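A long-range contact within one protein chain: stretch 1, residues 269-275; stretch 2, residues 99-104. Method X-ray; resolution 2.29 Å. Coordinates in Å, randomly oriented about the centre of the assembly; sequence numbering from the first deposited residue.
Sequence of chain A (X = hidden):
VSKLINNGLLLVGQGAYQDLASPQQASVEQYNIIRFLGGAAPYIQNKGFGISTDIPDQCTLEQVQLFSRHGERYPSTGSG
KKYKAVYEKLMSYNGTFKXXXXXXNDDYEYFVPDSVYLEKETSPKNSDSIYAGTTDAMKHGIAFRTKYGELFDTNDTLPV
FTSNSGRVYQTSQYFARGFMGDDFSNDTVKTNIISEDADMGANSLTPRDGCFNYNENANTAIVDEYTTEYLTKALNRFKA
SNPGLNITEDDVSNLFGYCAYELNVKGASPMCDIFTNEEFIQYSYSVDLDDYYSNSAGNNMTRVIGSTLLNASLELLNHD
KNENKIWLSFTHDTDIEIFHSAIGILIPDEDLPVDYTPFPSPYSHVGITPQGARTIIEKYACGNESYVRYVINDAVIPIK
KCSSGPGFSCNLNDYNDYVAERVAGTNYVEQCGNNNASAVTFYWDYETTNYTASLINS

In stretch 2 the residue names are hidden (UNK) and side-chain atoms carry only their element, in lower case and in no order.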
ATOM      1  N   SER A 269      -6.512   7.870 -18.219  1.00 22.60           N
ATOM      2  CA  SER A 269      -7.123   8.872 -19.058  1.00 22.00           C
ATOM      3  C   SER A 269      -6.641  10.255 -18.677  1.00 21.58           C
ATOM      4  O   SER A 269      -6.895  10.702 -17.578  1.00 20.53           O
ATOM      5  CB  SER A 269      -8.631   8.835 -18.890  1.00 22.18           C
ATOM      6  OG  SER A 269      -9.218   9.884 -19.634  1.00 21.62           O
ATOM      7  N   PRO A 270      -6.003  10.951 -19.611  1.00 21.41           N
ATOM      8  CA  PRO A 270      -5.714  12.364 -19.419  1.00 21.21           C
ATOM      9  C   PRO A 270      -6.986  13.157 -19.146  1.00 20.38           C
ATOM     10  O   PRO A 270      -6.938  14.157 -18.495  1.00 21.12           O
ATOM     11  CB  PRO A 270      -5.104  12.784 -20.761  1.00 21.16           C
ATOM     12  CG  PRO A 270      -5.484  11.744 -21.706  1.00 22.09           C
ATOM     13  CD  PRO A 270      -5.540  10.454 -20.928  1.00 21.78           C
ATOM     14  N   MET A 271      -8.123  12.676 -19.596  1.00 20.04           N
ATOM     15  CA  MET A 271      -9.369  13.409 -19.470  1.00 19.94           C
ATOM     16  C   MET A 271      -9.829  13.404 -18.016  1.00 19.78           C
ATOM     17  O   MET A 271     -10.528  14.336 -17.568  1.00 19.49           O
ATOM     18  CB  MET A 271     -10.405  12.755 -20.397  1.00 19.55           C
ATOM     19  CG  MET A 271     -11.603  13.579 -20.667  1.00 21.03           C
ATOM     20  SD  MET A 271     -11.240  15.077 -21.564  1.00 23.28           S
ATOM     21  CE  MET A 271     -11.125  14.487 -23.277  1.00 23.51           C
ATOM     22  N   CYS A 272      -9.416  12.359 -17.278  1.00 19.31           N
ATOM     23  CA  CYS A 272      -9.638  12.301 -15.821  1.00 19.18           C
ATOM     24  C   CYS A 272      -8.909  13.420 -15.079  1.00 19.38           C
ATOM     25  O   CYS A 272      -9.280  13.741 -13.922  1.00 18.69           O
ATOM     26  CB  CYS A 272      -9.186  10.976 -15.228  1.00 18.63           C
ATOM     27  SG  CYS A 272     -10.209   9.624 -15.783  1.00 18.31           S
ATOM     28  N   ASP A 273      -7.889  13.992 -15.725  1.00 18.46           N
ATOM     29  CA  ASP A 273      -7.079  15.024 -15.035  1.00 19.02           C
ATOM     30  C   ASP A 273      -7.622  16.411 -15.069  1.00 18.73           C
ATOM     31  O   ASP A 273      -7.017  17.301 -14.506  1.00 19.53           O
ATOM     32  CB  ASP A 273      -5.692  15.074 -15.611  1.00 17.61           C
ATOM     33  CG  ASP A 273      -5.049  13.766 -15.565  1.00 18.66           C
ATOM     34  OD1 ASP A 273      -5.405  12.972 -14.648  1.00 18.60           O
ATOM     35  OD2 ASP A 273      -4.202  13.428 -16.396  1.00 20.72           O
ATOM     36  N   ILE A 274      -8.751  16.608 -15.725  1.00 18.43           N
ATOM     37  CA  ILE A 274      -9.224  17.986 -15.966  1.00 18.47           C
ATOM     38  C   ILE A 274     -10.207  18.440 -14.897  1.00 18.58           C
ATOM     39  O   ILE A 274     -10.610  19.598 -14.865  1.00 19.01           O
ATOM     40  CB  ILE A 274      -9.853  18.082 -17.374  1.00 18.30           C
ATOM     41  CG1 ILE A 274     -11.201  17.363 -17.409  1.00 17.19           C
ATOM     42  CG2 ILE A 274      -8.865  17.553 -18.436  1.00 17.55           C
ATOM     43  CD1 ILE A 274     -11.993  17.588 -18.718  1.00 17.35           C
ATOM     44  N   PHE A 275     -10.587  17.525 -14.004  1.00 18.64           N
ATOM     45  CA  PHE A 275     -11.587  17.880 -12.980  1.00 18.68           C
ATOM     46  C   PHE A 275     -11.010  17.908 -11.574  1.00 18.16           C
ATOM     47  O   PHE A 275     -10.051  17.162 -11.258  1.00 17.95           O
ATOM     48  CB  PHE A 275     -12.799  16.929 -13.050  1.00 18.50           C
ATOM     49  CG  PHE A 275     -13.589  17.065 -14.312  1.00 18.40           C
ATOM     50  CD1 PHE A 275     -14.185  18.293 -14.638  1.00 20.00           C
ATOM     51  CD2 PHE A 275     -13.725  15.994 -15.183  1.00 18.28           C
ATOM     52  CE1 PHE A 275     -14.911  18.445 -15.785  1.00 20.17           C
ATOM     53  CE2 PHE A 275     -14.457  16.142 -16.355  1.00 18.90           C
ATOM     54  CZ  PHE A 275     -15.056  17.365 -16.648  1.00 20.26           C
ATOM     55  N   UNK A  99      -2.994  24.587 -20.113  1.00 24.01           N
ATOM     56  CA  UNK A  99      -3.605  24.131 -18.877  1.00 22.55           C
ATOM     57  C   UNK A  99      -3.959  22.647 -18.858  1.00 22.55           C
ATOM     58  O   UNK A  99      -3.248  21.806 -19.408  1.00 21.85           O
ATOM     59  N   UNK A 100      -5.061  22.327 -18.194  1.00 23.25           N
ATOM     60  CA  UNK A 100      -5.515  20.942 -18.057  1.00 24.57           C
ATOM     61  C   UNK A 100      -5.779  20.277 -19.377  1.00 23.03           C
ATOM     62  O   UNK A 100      -5.723  19.069 -19.458  1.00 22.65           O
ATOM     63  o   UNK A 100      -8.882  22.696 -15.525  1.00 41.64           O
ATOM     64  o   UNK A 100      -7.480  23.793 -16.895  1.00 43.44           O
ATOM     65  c   UNK A 100      -6.903  21.614 -16.011  1.00 32.64           C
ATOM     66  c   UNK A 100      -6.838  20.847 -17.294  1.00 25.78           C
ATOM     67  c   UNK A 100      -7.815  22.798 -16.152  1.00 35.69           C
ATOM     68  N   UNK A 101      -6.139  21.056 -20.396  1.00 22.38           N
ATOM     69  CA  UNK A 101      -6.504  20.468 -21.692  1.00 21.14           C
ATOM     70  C   UNK A 101      -5.324  20.318 -22.648  1.00 20.59           C
ATOM     71  O   UNK A 101      -5.502  19.871 -23.780  1.00 20.07           O
ATOM     72  c   UNK A 101      -7.639  21.257 -22.342  1.00 21.45           C
ATOM     73  c   UNK A 101      -9.982  22.075 -22.408  1.00 19.96           C
ATOM     74  c   UNK A 101      -8.970  21.319 -21.580  1.00 20.63           C
ATOM     75  c   UNK A 101      -9.471  19.918 -21.248  1.00 19.63           C
ATOM     76  N   UNK A 102      -4.114  20.639 -22.190  1.00 20.05           N
ATOM     77  CA  UNK A 102      -2.931  20.607 -23.090  1.00 20.88           C
ATOM     78  C   UNK A 102      -2.654  19.260 -23.742  1.00 21.26           C
ATOM     79  O   UNK A 102      -2.125  19.201 -24.856  1.00 22.22           O
ATOM     80  c   UNK A 102      -1.660  21.117 -22.378  1.00 20.29           C
ATOM     81  N   UNK A 103      -2.967  18.172 -23.044  1.00 21.36           N
ATOM     82  CA  UNK A 103      -2.701  16.841 -23.591  1.00 20.97           C
ATOM     83  C   UNK A 103      -3.410  16.661 -24.944  1.00 21.84           C
ATOM     84  O   UNK A 103      -3.053  15.759 -25.714  1.00 22.09           O
ATOM     85  c   UNK A 103      -6.610  16.554 -21.163  1.00 15.13           C
ATOM     86  c   UNK A 103      -7.434  15.749 -21.934  1.00 15.60           C
ATOM     87  c   UNK A 103      -6.884  14.978 -22.956  1.00 14.29           C
ATOM     88  c   UNK A 103      -3.161  15.751 -22.609  1.00 19.46           C
ATOM     89  c   UNK A 103      -5.505  14.975 -23.169  1.00 14.62           C
ATOM     90  c   UNK A 103      -4.660  15.748 -22.373  1.00 17.89           C
ATOM     91  c   UNK A 103      -5.226  16.530 -21.361  1.00 16.69           C
ATOM     92  N   UNK A 104      -4.418  17.499 -25.199  1.00 22.49           N
ATOM     93  CA  UNK A 104      -5.198  17.482 -26.451  1.00 23.82           C
ATOM     94  C   UNK A 104      -4.365  17.771 -27.675  1.00 24.36           C
ATOM     95  O   UNK A 104      -4.673  17.270 -28.743  1.00 24.62           O
ATOM     96  c   UNK A 104      -6.375  18.452 -26.397  1.00 23.65           C
ATOM     97  c   UNK A 104      -8.153  16.777 -25.768  1.00 23.25           C
ATOM     98  c   UNK A 104      -8.490  19.196 -25.325  1.00 20.90           C
ATOM     99  c   UNK A 104      -7.481  18.099 -25.391  1.00 23.38           C
TER

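Position 99 has four backbone atoms and no side-chain atom, and nothing of stretch 1 lies near it. Its phi of 66° and psi of -145° fall where a residue without CB is favoured. It is Gly 99, and its O accepts a backbone hydrogen bond from N of position 102 at 3.1 Å.

Position 100 carries three carbons in an unbranched chain, the third bearing two oxygens. Its CA-to-CB bond points toward stretch 1; CB lies 4.0 Å from CG2 of Ile 274, and one oxygen lies 3.6 Å from O of Ile 274. The side chain is a carboxylate one methylene longer than aspartate, so the residue is Glu 100. Chi1 is m (-49°), while chi2, at 109°, sits between wells. The oxygen near Ile 274 is OE2; this approach of two oxygens is no hydrogen bond, and OE2 is satisfied elsewhere in the structure.

Position 101 has four carbons forked at the second. Its CA-to-CB bond runs sideways, yet the end of the side chain comes nearer, with one branch-end carbon 3.7 Å from CG2 of Ile 274. This is Leu 101, and that carbon is CD2. The rotamer is m for chi1 and t for chi2.

Position 102 has a single side-chain carbon. This CB is 9.0 Å from CG2 of Ile 274, its nearest atom in stretch 1, and takes no part in the contact. The residue is Ala 102.

Position 103 shows one carbon followed by a ring of six carbons. CA-to-CB points toward stretch 1; CB of Pro 270 sits over one ring face, and SD of Met 271 and CG2 of Ile 274 are at the edge. The residue is Phe 103, with chi1 p (64°). CB of Pro 270 lies 3.4 Å from the ring centroid, 18° off the normal, a CH-pi contact, and 3.3 Å from CD1. SD of Met 271 is 5.3 Å from the centroid, 86° off the normal, and 3.9 Å from CZ. CG2 of Ile 274 is 3.7 Å from CE2.

Position 104 again has four carbons forked at the second; one branch-end carbon is 4.5 Å from CE of Met 271, its nearest approach to stretch 1. It is Leu 104, that carbon is CD2, and its chi angles are m and t.

The contact is therefore a packing of side chains, with no hydrogen bond across it and 318 Å² buried in total. Phe 103 as a whole residue has the largest covered area, 81 Å²; Pro 270 lies over one face of its ring, and Met 271 and Ile 274 are at the edge. CG2 of Ile 274 packs against Glu 100, Leu 101 and Phe 103.

Stretch 2, residues 99-104: GELAFL
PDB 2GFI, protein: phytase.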